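Local coordinates for transcriptional regulator, TetR family (Marinobacter aquaeolei, PDB 3NNR), which probably binds DNA as a transcriptional regulator of the TetR family, its chains pairing as a two-subunit assembly of mainly helical subunits, at residues Leu15-Asp20 against Ala32-Ile37; Gln58-Leu63 against Arg117-Arg122. All coordinates share one frame; numbering follows the deposited sequence. Where two conformers were deposited one is given.

Contact 1: residues Leu15-Asp20 against Ala32-Ile37; sequences LELFND and AAHLAI
Leu17 and His34 make the close half of this contact, sliding past each other in opposite directions. Leu17 CD2 sits over one face of the imidazole, displaced toward its rim, in a CH-pi contact 4.3 Å from the ring centroid and 20° off the ring normal. The other methyl, CD1, lies 3.9 Å from His34 CB, so the leucine fork covers both the ring and its stem. His34 reaches across because its CG stands anti to the backbone N (chi1 -176°), which carries the ring out toward helix 6-21; the same side chain also touches Ser13 there, while Leu17 leans on Ile26 as well.

The looser half lies at the exposed Glu16. Its extended chain crosses the histidine at about a right angle; in the conformer given, one of two, OE1 comes within 3.7 Å of His34 NE2, a doubtful approach and not a hydrogen bond. Beyond His34, Ala36, with positive phi, is the first residue to leave helical geometry, in a Schellman motif. Leu35 turns to Lys9, Ile10 and Ser13, adding to the packing of the two helices. This is the first helix of a TetR-type N-terminal domain set against the opening helix of its predicted helix-turn-helix.

Contact 2: residues Gln58-Leu63 against Arg117-Arg122; sequences QEYEKL and REFTNR
Glu61 and Arg122 are joined by a salt bridge between neighbouring helices. Arg122 NH2 donates to Glu61 OE2 over 2.8 Å, nearly straight at 170° and close to the guanidinium plane. The acceptor is less ideally used: OE2 is met on its anti side, tilted out of the carboxylate plane. The arginine chain is bent at chi3, and Phe119 CA lies over one face of the guanidinium, toward its rim. Its NH1 makes a second salt bridge, to Asp65 one turn further along helix 49-67, so one arginine joins two acidic side chains of that helix and its rotation is probably well fixed.

The segments run nearly parallel, 15° apart with axes 11.5 Å from each other, on helices 49-67 and 110-136. The first of these follows the predicted helix-turn-helix and leads into the regulatory domain, as the connecting helix does in TetR-family proteins.

Inward from the charges, Phe119 fills the space between the helices. It and Glu61 run past each other in opposite directions, with Glu61 CA over one face of the ring and Phe119 CD1 3.8 Å from Glu61 CG; the aliphatic part of the glutamate thus packs while its carboxylate bonds. Val64 and Asp65 also touch this phenylalanine. Deeper still, Tyr60 CE2 meets the edge of the Phe119 ring at CE2, 3.9 Å away, in an oblique pair with planes at 73°. Tyr60 meets the Tyr95 ring too, and its OH is hydrogen-bonded to an unidentified bound molecule, probably from the crystallisation liquor, though such molecules often mark pockets.

Contact 1 closes before contact 2 opens, so the two come in series along the chain, their centres 24 Å apart and their nearest atoms about 8 Å apart without touching. They share no helix: contact 1 pairs helices 6-21 and 28-35 near the surface, 22 Å from the centre of the chain, whereas contact 2 pairs helices 49-67 and 110-136, only 9 Å from it. Helix 49-67 nevertheless links them, since Leu15 and Phe18 of helix 6-21 pack on its Ile56. One contact thus belongs to the probable DNA-binding part and the other to what is probably the regulatory part. In TetR-family relatives the connecting helix relays ligand-induced shifts; whether it does so here is not known.

Contact 1: residues Leu15-Asp20 against Ala32-Ile37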
loop_
_atom_site.group_PDB
_atom_site.type_symbol
_atom_site.label_atom_id
_atom_site.label_comp_id
_atom_site.label_asym_id
_atom_site.label_seq_id
_atom_site.Cartn_x
_atom_site.Cartn_y
_atom_site.Cartn_z
ATOM N N LEU A 15 -7.923 8.577 -19.184
ATOM C CA LEU A 15 -7.650 8.794 -17.751
ATOM C C LEU A 15 -8.951 8.851 -16.908
ATOM O O LEU A 15 -9.024 8.219 -15.853
ATOM C CB LEU A 15 -6.812 10.075 -17.554
ATOM C CG LEU A 15 -6.478 10.539 -16.123
ATOM C CD1 LEU A 15 -5.601 9.530 -15.415
ATOM C CD2 LEU A 15 -5.841 11.933 -16.172
ATOM N N GLU A 16 -9.959 9.580 -17.410
ATOM C CA GLU A 16 -11.277 9.750 -16.743
ATOM C C GLU A 16 -11.994 8.410 -16.601
ATOM O O GLU A 16 -12.513 8.084 -15.529
ATOM C CB GLU A 16 -12.204 10.712 -17.527
ATOM C CG GLU A 16 -13.559 11.047 -16.833
ATOM C CD GLU A 16 -14.631 11.575 -17.786
ATOM O OE1 GLU A 16 -14.295 12.245 -18.788
ATOM O OE2 GLU A 16 -15.823 11.313 -17.518
ATOM N N LEU A 17 -12.039 7.650 -17.701
ATOM C CA LEU A 17 -12.700 6.331 -17.722
ATOM C C LEU A 17 -11.924 5.335 -16.839
ATOM O O LEU A 17 -12.533 4.663 -16.030
ATOM C CB LEU A 17 -12.879 5.822 -19.151
ATOM C CG LEU A 17 -13.885 6.572 -20.039
ATOM C CD1 LEU A 17 -13.664 6.192 -21.459
ATOM C CD2 LEU A 17 -15.359 6.328 -19.644
ATOM N N PHE A 18 -10.588 5.309 -16.924
ATOM C CA PHE A 18 -9.794 4.436 -16.063
ATOM C C PHE A 18 -10.007 4.747 -14.569
ATOM O O PHE A 18 -10.221 3.833 -13.820
ATOM C CB PHE A 18 -8.281 4.431 -16.381
ATOM C CG PHE A 18 -7.910 3.972 -17.791
ATOM C CD1 PHE A 18 -8.721 3.125 -18.559
ATOM C CD2 PHE A 18 -6.664 4.328 -18.313
ATOM C CE1 PHE A 18 -8.321 2.721 -19.871
ATOM C CE2 PHE A 18 -6.250 3.920 -19.602
ATOM C CZ PHE A 18 -7.092 3.108 -20.375
ATOM N N ASN A 19 -9.959 6.019 -14.174
ATOM C CA ASN A 19 -10.150 6.452 -12.786
ATOM C C ASN A 19 -11.554 6.137 -12.259
ATOM O O ASN A 19 -11.703 5.669 -11.117
ATOM C CB ASN A 19 -9.939 7.979 -12.628
ATOM C CG ASN A 19 -8.468 8.439 -12.672
ATOM O OD1 ASN A 19 -7.511 7.667 -12.585
ATOM N ND2 ASN A 19 -8.302 9.749 -12.744
ATOM N N ASP A 20 -12.556 6.349 -13.100
ATOM C CA ASP A 20 -13.948 6.188 -12.727
ATOM C C ASP A 20 -14.413 4.723 -12.757
ATOM O O ASP A 20 -15.057 4.278 -11.809
ATOM C CB ASP A 20 -14.844 7.057 -13.632
ATOM C CG ASP A 20 -16.296 7.131 -13.144
ATOM O OD1 ASP A 20 -16.512 7.563 -11.979
ATOM O OD2 ASP A 20 -17.221 6.793 -13.934
ATOM N N ALA A 32 -13.158 4.928 -27.735
ATOM C CA ALA A 32 -13.636 5.442 -29.025
ATOM C C ALA A 32 -15.113 5.852 -28.938
ATOM O O ALA A 32 -15.471 6.938 -29.390
ATOM C CB ALA A 32 -13.432 4.411 -30.144
ATOM N N ALA A 33 -15.946 5.001 -28.333
ATOM C CA ALA A 33 -17.382 5.285 -28.193
ATOM C C ALA A 33 -17.654 6.566 -27.380
ATOM O O ALA A 33 -18.475 7.395 -27.803
ATOM C CB ALA A 33 -18.122 4.087 -27.600
ATOM N N HIS A 34 -16.935 6.729 -26.259
ATOM C CA HIS A 34 -17.057 7.903 -25.352
ATOM C C HIS A 34 -16.729 9.166 -26.134
ATOM O O HIS A 34 -17.510 10.117 -26.135
ATOM C CB HIS A 34 -16.117 7.745 -24.133
ATOM C CG HIS A 34 -16.219 8.830 -23.084
ATOM N ND1 HIS A 34 -17.212 8.858 -22.124
ATOM C CD2 HIS A 34 -15.379 9.853 -22.779
ATOM C CE1 HIS A 34 -17.013 9.888 -21.318
ATOM N NE2 HIS A 34 -15.902 10.501 -21.686
ATOM N N LEU A 35 -15.599 9.129 -26.848
ATOM C CA LEU A 35 -15.165 10.262 -27.681
ATOM C C LEU A 35 -15.872 10.446 -29.024
ATOM O O LEU A 35 -15.610 11.447 -29.684
ATOM C CB LEU A 35 -13.653 10.200 -27.909
ATOM C CG LEU A 35 -12.761 10.529 -26.732
ATOM C CD1 LEU A 35 -11.332 10.340 -27.206
ATOM C CD2 LEU A 35 -13.013 11.966 -26.268
ATOM N N ALA A 36 -16.773 9.539 -29.410
ATOM C CA ALA A 36 -17.495 9.622 -30.708
ATOM C C ALA A 36 -16.540 9.669 -31.942
ATOM O O ALA A 36 -16.766 10.434 -32.874
ATOM C CB ALA A 36 -18.509 10.807 -30.711
ATOM N N ILE A 37 -15.443 8.896 -31.867
ATOM C CA ILE A 37 -14.463 8.719 -32.930
ATOM C C ILE A 37 -14.478 7.237 -33.261
ATOM O O ILE A 37 -14.729 6.429 -32.392
ATOM C CB ILE A 37 -13.014 9.201 -32.559
ATOM C CG1 ILE A 37 -12.377 8.414 -31.402
ATOM C CG2 ILE A 37 -13.032 10.683 -32.232
ATOM C CD1 ILE A 37 -10.853 8.640 -31.283
#

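Contact 2: residues Gln58-Leu63 against Arg117-Arg122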
loop_
_atom_site.group_PDB
_atom_site.type_symbol
_atom_site.label_atom_id
_atom_site.label_comp_id
_atom_site.label_asym_id
_atom_site.label_seq_id
_atom_site.Cartn_x
_atom_site.Cartn_y
_atom_site.Cartn_z
ATOM N N GLN A 58 3.741 8.626 -18.422
ATOM C CA GLN A 58 4.782 9.594 -18.749
ATOM C C GLN A 58 4.407 11.031 -18.387
ATOM O O GLN A 58 5.322 11.819 -18.120
ATOM C CB GLN A 58 5.188 9.518 -20.217
ATOM C CG GLN A 58 6.001 8.298 -20.552
ATOM C CD GLN A 58 6.364 8.198 -22.033
ATOM O OE1 GLN A 58 5.553 8.481 -22.931
ATOM N NE2 GLN A 58 7.578 7.768 -22.286
ATOM N N GLU A 59 3.106 11.371 -18.425
ATOM C CA GLU A 59 2.638 12.709 -18.016
ATOM C C GLU A 59 2.685 12.820 -16.483
ATOM O O GLU A 59 3.045 13.867 -15.985
ATOM C CB GLU A 59 1.219 13.077 -18.505
ATOM C CG GLU A 59 0.924 13.047 -20.043
ATOM C CD GLU A 59 1.786 13.986 -20.908
ATOM O OE1 GLU A 59 2.204 15.069 -20.416
ATOM O OE2 GLU A 59 2.022 13.638 -22.105
ATOM N N TYR A 60 2.304 11.759 -15.769
ATOM C CA TYR A 60 2.335 11.697 -14.287
ATOM C C TYR A 60 3.781 11.806 -13.806
ATOM O O TYR A 60 4.079 12.619 -12.940
ATOM C CB TYR A 60 1.684 10.398 -13.779
ATOM C CG TYR A 60 1.722 10.143 -12.264
ATOM C CD1 TYR A 60 1.116 11.013 -11.332
ATOM C CD2 TYR A 60 2.336 9.023 -11.764
ATOM C CE1 TYR A 60 1.172 10.750 -9.916
ATOM C CE2 TYR A 60 2.389 8.767 -10.417
ATOM C CZ TYR A 60 1.810 9.613 -9.489
ATOM O OH TYR A 60 1.925 9.217 -8.160
ATOM N N GLU A 61 4.658 11.014 -14.415
ATOM C CA GLU A 61 6.102 11.020 -14.151
ATOM C C GLU A 61 6.674 12.441 -14.298
ATOM O O GLU A 61 7.363 12.925 -13.400
ATOM C CB GLU A 61 6.794 10.048 -15.119
ATOM C CG GLU A 61 8.279 9.804 -14.888
ATOM C CD GLU A 61 8.943 8.971 -15.974
ATOM O OE1 GLU A 61 8.603 9.103 -17.183
ATOM O OE2 GLU A 61 9.862 8.215 -15.604
ATOM N N LYS A 62 6.367 13.115 -15.409
ATOM C CA LYS A 62 6.831 14.504 -15.633
ATOM C C LYS A 62 6.322 15.455 -14.566
ATOM O O LYS A 62 7.048 16.345 -14.138
ATOM C CB LYS A 62 6.406 15.055 -17.004
ATOM C CG LYS A 62 7.253 14.588 -18.187
ATOM C CD LYS A 62 6.641 15.017 -19.559
ATOM C CE LYS A 62 7.277 14.235 -20.733
ATOM N NZ LYS A 62 6.352 14.052 -21.898
ATOM N N LEU A 63 5.082 15.250 -14.141
ATOM C CA LEU A 63 4.434 16.109 -13.154
ATOM C C LEU A 63 5.107 15.979 -11.795
ATOM O O LEU A 63 5.518 16.973 -11.208
ATOM C CB LEU A 63 2.944 15.752 -13.016
ATOM C CG LEU A 63 2.022 16.832 -12.470
ATOM C CD1 LEU A 63 1.815 17.846 -13.594
ATOM C CD2 LEU A 63 0.683 16.257 -11.953
ATOM N N ARG A 117 10.177 1.577 -11.947
ATOM C CA ARG A 117 11.277 1.219 -11.018
ATOM C C ARG A 117 12.185 2.450 -10.873
ATOM O O ARG A 117 12.474 2.870 -9.767
ATOM C CB ARG A 117 12.080 -0.023 -11.521
ATOM C CG ARG A 117 13.343 -0.517 -10.685
ATOM C CD ARG A 117 14.322 -1.477 -11.486
ATOM N N GLU A 118 12.577 3.048 -11.995
ATOM C CA GLU A 118 13.504 4.198 -12.000
ATOM C C GLU A 118 12.912 5.464 -11.386
ATOM O O GLU A 118 13.619 6.228 -10.719
ATOM C CB GLU A 118 14.018 4.470 -13.411
ATOM C CG GLU A 118 14.940 3.377 -13.897
ATOM C CD GLU A 118 15.514 3.646 -15.285
ATOM O OE1 GLU A 118 14.756 4.079 -16.205
ATOM O OE2 GLU A 118 16.734 3.397 -15.453
ATOM N N PHE A 119 11.624 5.662 -11.644
ATOM C CA PHE A 119 10.845 6.758 -11.106
ATOM C C PHE A 119 10.736 6.653 -9.566
ATOM O O PHE A 119 10.862 7.663 -8.835
ATOM C CB PHE A 119 9.471 6.737 -11.802
ATOM C CG PHE A 119 8.492 7.745 -11.287
ATOM C CD1 PHE A 119 8.824 9.097 -11.238
ATOM C CD2 PHE A 119 7.217 7.341 -10.884
ATOM C CE1 PHE A 119 7.901 10.034 -10.787
ATOM C CE2 PHE A 119 6.303 8.244 -10.435
ATOM C CZ PHE A 119 6.633 9.602 -10.381
ATOM N N THR A 120 10.471 5.433 -9.099
ATOM C CA THR A 120 10.408 5.130 -7.666
ATOM C C THR A 120 11.740 5.494 -6.975
ATOM O O THR A 120 11.714 6.154 -5.925
ATOM C CB THR A 120 9.928 3.694 -7.466
ATOM O OG1 THR A 120 8.586 3.649 -7.955
ATOM C CG2 THR A 120 9.963 3.219 -5.966
ATOM N N ASN A 121 12.880 5.159 -7.596
ATOM C CA ASN A 121 14.198 5.550 -7.059
ATOM C C ASN A 121 14.417 7.073 -7.011
ATOM O O ASN A 121 15.008 7.565 -6.046
ATOM C CB ASN A 121 15.351 4.868 -7.803
ATOM C CG ASN A 121 15.402 3.334 -7.574
ATOM O OD1 ASN A 121 14.557 2.743 -6.906
ATOM N ND2 ASN A 121 16.410 2.704 -8.149
ATOM N N ARG A 122 13.946 7.798 -8.032
ATOM C CA ARG A 122 14.001 9.270 -8.055
ATOM C C ARG A 122 13.155 9.846 -6.916
ATOM O O ARG A 122 13.610 10.749 -6.187
ATOM C CB ARG A 122 13.529 9.854 -9.402
ATOM C CG ARG A 122 14.607 9.888 -10.484
ATOM C CD ARG A 122 14.159 10.486 -11.837
ATOM N NE ARG A 122 13.684 9.430 -12.736
ATOM C CZ ARG A 122 12.490 9.338 -13.332
ATOM N NH1 ARG A 122 11.574 10.290 -13.234
ATOM N NH2 ARG A 122 12.227 8.269 -14.098
#